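Local coordinates for hypothetical 39.9 kDa protein (Saccharomyces cerevisiae, PDB 2GA8) that acts as an ATP-dependent P-loop kinase that could be involved in endoplasmic reticulum membrane assembly, at residues 15-19 and 222-226; 131-137 and 235-240. All coordinates share one frame; numbering follows the deposited sequence.

Contact 1. Residues 15-19 and 222-226; sequences LDNRI and VFEKL
V222 packs its CG2 methyl against the last turn of helix 4-17, 3.7 Å from CB of D16 and 4.3 Å from CG of L15, while its other methyl, CG1, is turned over one face of the F223 ring. One helical turn on, K225 sends an extended chain obliquely across the D16 side chain, and its NZ closes a salt bridge of 2.8 Å with OD1 of D16. The ammonium comes to the syn side of that oxygen, 23° out of the carboxylate plane, while OD2 stays 3.4 Å from NZ. D16 can meet it because its CG stands anti to the backbone N (chi1 -173°). With an alanine at D16, the ammonium of K225 would probably lose its carboxylate mate and its extended chain be freer to swing. At its root the same lysine is apolar, CB lying 3.8 Å from CG1 of I19. L226 closes the contact on its buried side, CD2 to CD2 of L15 at 4.2 Å, with CD1 of I19 near its CB. The chemistry divides the work: L15, I19 and L226 bury aliphatic surface, and the D16-K225 pair sits at the partly exposed edge, where its charges need not be buried.

Contact 2. Residues 131-137 and 235-240; sequences ANAIRIA and PDIFVP
R135 and F238 form the antiparallel hydrogen-bonded pair at the heart of this contact, bonded both ways. F238 N gives a nearly straight bond of 2.7 Å to R135 O (179° at the hydrogen), and R135 N returns one of 2.9 Å to F238 O; both donors lie in the carbonyl plane of their acceptors. Beyond the next pair, I136 and I237, which is non-hydrogen-bonded, A137 N bonds D236 O at 3.1 Å. The tightly packed face is aliphatic. I134 and I237 lie side by side, and because CG2 stands anti to the backbone N in both, these methyls come within 3.9 Å of each other; I136 puts CG2 3.7 Å from CG of P235. At the other end, P240 CD presses to 3.3 Å from A133 O. The opposite face, carrying R135 and F238, is the solvent side. There the two CB atoms meet at 4.0 Å, but the side chains part beyond them, the arginine running extended to a long, weak ion pair with D252. R135 O and A137 CB lie at the edge of the F238 ring, near its plane, and the side chain of F238 lies about 4 Å from a bound mercury(II) ion. Within the mixed sheet, strand 134-136 is flanked by strand 123-125 and strand 237-243 by strand 248-256, with helix 192-206 covering I134, I237 and V239.

Overall arrangement
Contacts 1 and 2 show how one chain can tie distant segments together in separate parts of a fold. Their centres lie 26 Å apart and their nearest atoms about 15 Å, so they do not touch. Along the chain they alternate: 15-19, 131-137, 222-226, 235-240. The second partners follow closely, helix 222-227 leading through the short strand 230-231 to strand 237-243. Contact 1 joins the C-terminal end of helix 4-17 and the loop after it to helix 222-227, shortly before strand 25-30, which runs into the P-loop; contact 2 belongs to the separate mixed sheet. Early and late parts of the chain thus meet in two different places, neither at the ATP-binding residues inferred by similarity.

Contact 1. Residues 15-19 and 222-226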
ATOM      1  N   LEU A  15       4.791   6.495 -16.828  1.00 15.56           N
ATOM      2  CA  LEU A  15       5.766   5.415 -16.896  1.00 15.03           C
ATOM      3  C   LEU A  15       6.634   5.606 -18.131  1.00 14.61           C
ATOM      4  O   LEU A  15       7.851   5.469 -18.071  1.00 14.72           O
ATOM      5  CB  LEU A  15       5.071   4.050 -16.956  1.00 13.72           C
ATOM      6  CG  LEU A  15       5.993   2.831 -17.078  1.00 16.85           C
ATOM      7  CD1 LEU A  15       6.969   2.796 -15.911  1.00 14.83           C
ATOM      8  CD2 LEU A  15       5.164   1.555 -17.109  1.00 17.56           C
ATOM      9  N   ASP A  16       6.006   5.940 -19.252  1.00 15.30           N
ATOM     10  CA  ASP A  16       6.759   6.140 -20.484  1.00 16.42           C
ATOM     11  C   ASP A  16       7.721   7.316 -20.358  1.00 15.98           C
ATOM     12  O   ASP A  16       8.857   7.251 -20.815  1.00 15.46           O
ATOM     13  CB  ASP A  16       5.815   6.381 -21.658  1.00 16.01           C
ATOM     14  CG  ASP A  16       6.549   6.415 -22.980  1.00 19.17           C
ATOM     15  OD1 ASP A  16       7.048   5.351 -23.400  1.00 20.41           O
ATOM     16  OD2 ASP A  16       6.641   7.500 -23.588  1.00 18.75           O
ATOM     17  N   ASN A  17       7.256   8.395 -19.742  1.00 17.76           N
ATOM     18  CA  ASN A  17       8.087   9.578 -19.554  1.00 20.91           C
ATOM     19  C   ASN A  17       9.271   9.330 -18.622  1.00 20.27           C
ATOM     20  O   ASN A  17      10.326   9.946 -18.774  1.00 21.84           O
ATOM     21  CB  ASN A  17       7.242  10.727 -19.003  1.00 26.55           C
ATOM     22  CG  ASN A  17       6.639  11.580 -20.100  1.00 32.89           C
ATOM     23  OD1 ASN A  17       5.642  12.272 -19.889  1.00 37.24           O
ATOM     24  ND2 ASN A  17       7.255  11.548 -21.279  1.00 35.11           N
ATOM     25  N   ARG A  18       9.101   8.413 -17.678  1.00 17.65           N
ATOM     26  CA  ARG A  18      10.144   8.108 -16.699  1.00 17.30           C
ATOM     27  C   ARG A  18      10.833   6.765 -16.929  1.00 16.23           C
ATOM     28  O   ARG A  18      11.593   6.299 -16.082  1.00 16.21           O
ATOM     29  CB  ARG A  18       9.530   8.127 -15.295  1.00 15.76           C
ATOM     30  CG  ARG A  18       8.793   9.411 -14.958  1.00 19.17           C
ATOM     31  CD  ARG A  18       9.755  10.583 -14.846  1.00 17.66           C
ATOM     32  NE  ARG A  18      10.723  10.365 -13.775  1.00 20.85           N
ATOM     33  CZ  ARG A  18      11.662  11.235 -13.420  1.00 22.15           C
ATOM     34  NH1 ARG A  18      11.773  12.396 -14.055  1.00 25.97           N
ATOM     35  NH2 ARG A  18      12.483  10.950 -12.418  1.00 22.91           N
ATOM     36  N   ILE A  19      10.580   6.159 -18.083  1.00 18.19           N
ATOM     37  CA  ILE A  19      11.130   4.854 -18.433  1.00 19.15           C
ATOM     38  C   ILE A  19      12.644   4.698 -18.251  1.00 19.95           C
ATOM     39  O   ILE A  19      13.122   3.619 -17.891  1.00 19.54           O
ATOM     40  CB  ILE A  19      10.762   4.496 -19.895  1.00 21.68           C
ATOM     41  CG1 ILE A  19      10.885   2.987 -20.106  1.00 25.64           C
ATOM     42  CG2 ILE A  19      11.661   5.257 -20.864  1.00 21.80           C
ATOM     43  CD1 ILE A  19       9.872   2.179 -19.314  1.00 24.99           C
ATOM     44  N   VAL A 222       5.220   2.191 -25.052  1.00 15.94           N
ATOM     45  CA  VAL A 222       5.568   2.068 -23.641  1.00 14.63           C
ATOM     46  C   VAL A 222       5.731   0.593 -23.260  1.00 13.83           C
ATOM     47  O   VAL A 222       6.614   0.241 -22.479  1.00 13.84           O
ATOM     48  CB  VAL A 222       4.504   2.738 -22.726  1.00 14.53           C
ATOM     49  CG1 VAL A 222       3.171   2.022 -22.835  1.00 15.03           C
ATOM     50  CG2 VAL A 222       5.002   2.747 -21.280  1.00 14.64           C
ATOM     51  N   PHE A 223       4.899  -0.273 -23.820  1.00 13.93           N
ATOM     52  CA  PHE A 223       5.008  -1.693 -23.500  1.00 14.09           C
ATOM     53  C   PHE A 223       6.282  -2.320 -24.064  1.00 14.18           C
ATOM     54  O   PHE A 223       6.861  -3.221 -23.449  1.00 14.94           O
ATOM     55  CB  PHE A 223       3.770  -2.447 -23.983  1.00 15.91           C
ATOM     56  CG  PHE A 223       2.508  -2.059 -23.261  1.00 14.39           C
ATOM     57  CD1 PHE A 223       2.537  -1.758 -21.900  1.00 15.24           C
ATOM     58  CD2 PHE A 223       1.286  -2.030 -23.928  1.00 17.83           C
ATOM     59  CE1 PHE A 223       1.370  -1.434 -21.212  1.00 16.06           C
ATOM     60  CE2 PHE A 223       0.110  -1.708 -23.249  1.00 19.57           C
ATOM     61  CZ  PHE A 223       0.154  -1.410 -21.884  1.00 18.65           C
ATOM     62  N   GLU A 224       6.719  -1.848 -25.227  1.00 15.16           N
ATOM     63  CA  GLU A 224       7.944  -2.351 -25.843  1.00 16.92           C
ATOM     64  C   GLU A 224       9.125  -1.968 -24.948  1.00 15.96           C
ATOM     65  O   GLU A 224       9.986  -2.793 -24.632  1.00 14.86           O
ATOM     66  CB  GLU A 224       8.132  -1.723 -27.228  1.00 19.85           C
ATOM     67  CG  GLU A 224       9.370  -2.187 -27.973  1.00 27.91           C
ATOM     68  CD  GLU A 224       9.168  -3.522 -28.659  1.00 31.97           C
ATOM     69  OE1 GLU A 224       8.182  -3.648 -29.413  1.00 34.97           O
ATOM     70  OE2 GLU A 224       9.994  -4.439 -28.452  1.00 36.21           O
ATOM     71  N   LYS A 225       9.150  -0.707 -24.529  1.00 15.12           N
ATOM     72  CA  LYS A 225      10.222  -0.209 -23.672  1.00 13.81           C
ATOM     73  C   LYS A 225      10.298  -0.942 -22.337  1.00 13.50           C
ATOM     74  O   LYS A 225      11.374  -1.345 -21.899  1.00 13.12           O
ATOM     75  CB  LYS A 225      10.024   1.282 -23.406  1.00 15.30           C
ATOM     76  CG  LYS A 225      10.053   2.148 -24.646  1.00 19.40           C
ATOM     77  CD  LYS A 225       9.756   3.583 -24.272  1.00 19.30           C
ATOM     78  CE  LYS A 225       9.612   4.464 -25.489  1.00 20.92           C
ATOM     79  NZ  LYS A 225       9.216   5.840 -25.090  1.00 21.91           N
ATOM     80  N   LEU A 226       9.159  -1.114 -21.680  1.00 13.40           N
ATOM     81  CA  LEU A 226       9.170  -1.794 -20.395  1.00 15.00           C
ATOM     82  C   LEU A 226       9.568  -3.264 -20.532  1.00 14.41           C
ATOM     83  O   LEU A 226      10.293  -3.800 -19.691  1.00 12.17           O
ATOM     84  CB  LEU A 226       7.800  -1.666 -19.712  1.00 18.65           C
ATOM     85  CG  LEU A 226       6.596  -2.450 -20.223  1.00 23.04           C
ATOM     86  CD1 LEU A 226       6.663  -3.891 -19.717  1.00 23.07           C
ATOM     87  CD2 LEU A 226       5.317  -1.783 -19.719  1.00 24.01           C
TER

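Contact 2. Residues 131-137 and 235-240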
ATOM      1  N   ALA A 131       2.815  -9.675  12.265  1.00 17.15           N
ATOM      2  CA  ALA A 131       1.534  -9.591  11.567  1.00 16.24           C
ATOM      3  C   ALA A 131       1.547  -8.609  10.395  1.00 15.16           C
ATOM      4  O   ALA A 131       0.787  -8.767   9.443  1.00 15.15           O
ATOM      5  CB  ALA A 131       0.427  -9.215  12.546  1.00 16.66           C
ATOM      6  N   ASN A 132       2.401  -7.591  10.466  1.00 13.78           N
ATOM      7  CA  ASN A 132       2.485  -6.607   9.387  1.00 14.06           C
ATOM      8  C   ASN A 132       3.838  -6.683   8.692  1.00 14.64           C
ATOM      9  O   ASN A 132       4.272  -5.731   8.046  1.00 12.43           O
ATOM     10  CB  ASN A 132       2.291  -5.192   9.943  1.00 12.63           C
ATOM     11  CG  ASN A 132       1.011  -5.052  10.741  1.00 13.87           C
ATOM     12  OD1 ASN A 132       1.036  -4.673  11.909  1.00 13.71           O
ATOM     13  ND2 ASN A 132      -0.116  -5.353  10.111  1.00 12.91           N
ATOM     14  N   ALA A 133       4.508  -7.820   8.828  1.00 14.41           N
ATOM     15  CA  ALA A 133       5.822  -7.992   8.227  1.00 14.59           C
ATOM     16  C   ALA A 133       5.834  -7.900   6.705  1.00 14.50           C
ATOM     17  O   ALA A 133       4.890  -8.320   6.029  1.00 14.73           O
ATOM     18  CB  ALA A 133       6.423  -9.337   8.659  1.00 17.39           C
ATOM     19  N   ILE A 134       6.917  -7.328   6.191  1.00 14.31           N
ATOM     20  CA  ILE A 134       7.163  -7.216   4.756  1.00 15.35           C
ATOM     21  C   ILE A 134       8.220  -8.297   4.552  1.00 16.56           C
ATOM     22  O   ILE A 134       9.132  -8.424   5.368  1.00 15.55           O
ATOM     23  CB  ILE A 134       7.778  -5.849   4.387  1.00 15.53           C
ATOM     24  CG1 ILE A 134       6.753  -4.738   4.628  1.00 15.34           C
ATOM     25  CG2 ILE A 134       8.254  -5.862   2.931  1.00 16.22           C
ATOM     26  CD1 ILE A 134       7.360  -3.344   4.636  1.00 15.74           C
ATOM     27  N   ARG A 135       8.096  -9.086   3.489  1.00 17.64           N
ATOM     28  CA  ARG A 135       9.065 -10.148   3.237  1.00 18.26           C
ATOM     29  C   ARG A 135       9.751  -9.965   1.898  1.00 19.11           C
ATOM     30  O   ARG A 135       9.106  -9.681   0.891  1.00 17.03           O
ATOM     31  CB  ARG A 135       8.383 -11.517   3.299  1.00 21.78           C
ATOM     32  CG  ARG A 135       7.885 -11.873   4.693  1.00 29.27           C
ATOM     33  CD  ARG A 135       7.422 -13.319   4.777  1.00 34.10           C
ATOM     34  NE  ARG A 135       7.107 -13.695   6.153  1.00 39.41           N
ATOM     35  CZ  ARG A 135       6.114 -13.170   6.863  1.00 41.04           C
ATOM     36  NH1 ARG A 135       5.329 -12.243   6.327  1.00 41.81           N
ATOM     37  NH2 ARG A 135       5.913 -13.560   8.114  1.00 42.71           N
ATOM     38  N   ILE A 136      11.070 -10.116   1.900  1.00 18.78           N
ATOM     39  CA  ILE A 136      11.859  -9.957   0.689  1.00 19.04           C
ATOM     40  C   ILE A 136      12.600 -11.260   0.394  1.00 22.03           C
ATOM     41  O   ILE A 136      13.289 -11.799   1.259  1.00 22.03           O
ATOM     42  CB  ILE A 136      12.875  -8.815   0.856  1.00 18.33           C
ATOM     43  CG1 ILE A 136      12.155  -7.555   1.351  1.00 16.93           C
ATOM     44  CG2 ILE A 136      13.569  -8.531  -0.472  1.00 18.61           C
ATOM     45  CD1 ILE A 136      13.081  -6.422   1.700  1.00 20.02           C
ATOM     46  N   ALA A 137      12.452 -11.764  -0.827  1.00 25.23           N
ATOM     47  CA  ALA A 137      13.104 -13.009  -1.219  1.00 29.65           C
ATOM     48  C   ALA A 137      14.410 -12.755  -1.972  1.00 33.45           C
ATOM     49  O   ALA A 137      15.108 -11.775  -1.709  1.00 35.92           O
ATOM     50  CB  ALA A 137      12.158 -13.839  -2.074  1.00 30.12           C
ATOM     51  N   PRO A 235      14.305  -8.044  -6.343  1.00 15.27           N
ATOM     52  CA  PRO A 235      13.747  -9.216  -5.665  1.00 16.78           C
ATOM     53  C   PRO A 235      12.238  -9.143  -5.498  1.00 16.00           C
ATOM     54  O   PRO A 235      11.638  -8.087  -5.685  1.00 17.58           O
ATOM     55  CB  PRO A 235      14.454  -9.189  -4.322  1.00 16.41           C
ATOM     56  CG  PRO A 235      14.449  -7.708  -4.018  1.00 17.46           C
ATOM     57  CD  PRO A 235      14.845  -7.082  -5.363  1.00 16.76           C
ATOM     58  N   ASP A 236      11.629 -10.273  -5.154  1.00 16.60           N
ATOM     59  CA  ASP A 236      10.192 -10.309  -4.920  1.00 16.09           C
ATOM     60  C   ASP A 236       9.951  -9.695  -3.549  1.00 16.94           C
ATOM     61  O   ASP A 236      10.668  -9.991  -2.596  1.00 17.25           O
ATOM     62  CB  ASP A 236       9.661 -11.750  -4.914  1.00 17.23           C
ATOM     63  CG  ASP A 236       9.584 -12.360  -6.302  1.00 20.77           C
ATOM     64  OD1 ASP A 236       9.692 -11.614  -7.295  1.00 20.44           O
ATOM     65  OD2 ASP A 236       9.398 -13.593  -6.396  1.00 22.24           O
ATOM     66  N   ILE A 237       8.945  -8.835  -3.457  1.00 16.27           N
ATOM     67  CA  ILE A 237       8.601  -8.195  -2.194  1.00 15.22           C
ATOM     68  C   ILE A 237       7.182  -8.623  -1.864  1.00 15.66           C
ATOM     69  O   ILE A 237       6.268  -8.398  -2.655  1.00 16.26           O
ATOM     70  CB  ILE A 237       8.647  -6.663  -2.316  1.00 13.91           C
ATOM     71  CG1 ILE A 237      10.052  -6.220  -2.717  1.00 14.38           C
ATOM     72  CG2 ILE A 237       8.244  -6.020  -0.988  1.00 14.55           C
ATOM     73  CD1 ILE A 237      10.141  -4.759  -3.111  1.00 13.58           C
ATOM     74  N   PHE A 238       7.005  -9.248  -0.706  1.00 15.90           N
ATOM     75  CA  PHE A 238       5.694  -9.713  -0.270  1.00 16.17           C
ATOM     76  C   PHE A 238       5.124  -8.798   0.799  1.00 14.37           C
ATOM     77  O   PHE A 238       5.776  -8.518   1.799  1.00 15.45           O
ATOM     78  CB  PHE A 238       5.806 -11.137   0.265  1.00 19.12           C
ATOM     79  CG  PHE A 238       6.180 -12.132  -0.786  1.00 20.59           C
ATOM     80  CD1 PHE A 238       5.207 -12.686  -1.607  1.00 22.82           C
ATOM     81  CD2 PHE A 238       7.515 -12.467  -1.000  1.00 23.60           C
ATOM     82  CE1 PHE A 238       5.558 -13.561  -2.634  1.00 24.51           C
ATOM     83  CE2 PHE A 238       7.874 -13.341  -2.024  1.00 23.48           C
ATOM     84  CZ  PHE A 238       6.897 -13.886  -2.840  1.00 24.28           C
ATOM     85  N   VAL A 239       3.901  -8.337   0.578  1.00 15.15           N
ATOM     86  CA  VAL A 239       3.268  -7.438   1.526  1.00 15.76           C
ATOM     87  C   VAL A 239       2.010  -8.061   2.114  1.00 15.58           C
ATOM     88  O   VAL A 239       1.278  -8.785   1.432  1.00 16.59           O
ATOM     89  CB  VAL A 239       2.937  -6.075   0.862  1.00 18.13           C
ATOM     90  CG1 VAL A 239       4.207  -5.468   0.272  1.00 18.70           C
ATOM     91  CG2 VAL A 239       1.903  -6.250  -0.220  1.00 21.96           C
ATOM     92  N   PRO A 240       1.748  -7.792   3.400  1.00 15.12           N
ATOM     93  CA  PRO A 240       0.571  -8.337   4.077  1.00 14.87           C
ATOM     94  C   PRO A 240      -0.753  -7.845   3.511  1.00 15.66           C
ATOM     95  O   PRO A 240      -0.826  -6.799   2.863  1.00 13.40           O
ATOM     96  CB  PRO A 240       0.779  -7.903   5.524  1.00 14.40           C
ATOM     97  CG  PRO A 240       1.478  -6.580   5.366  1.00 13.42           C
ATOM     98  CD  PRO A 240       2.499  -6.892   4.293  1.00 15.97           C
TER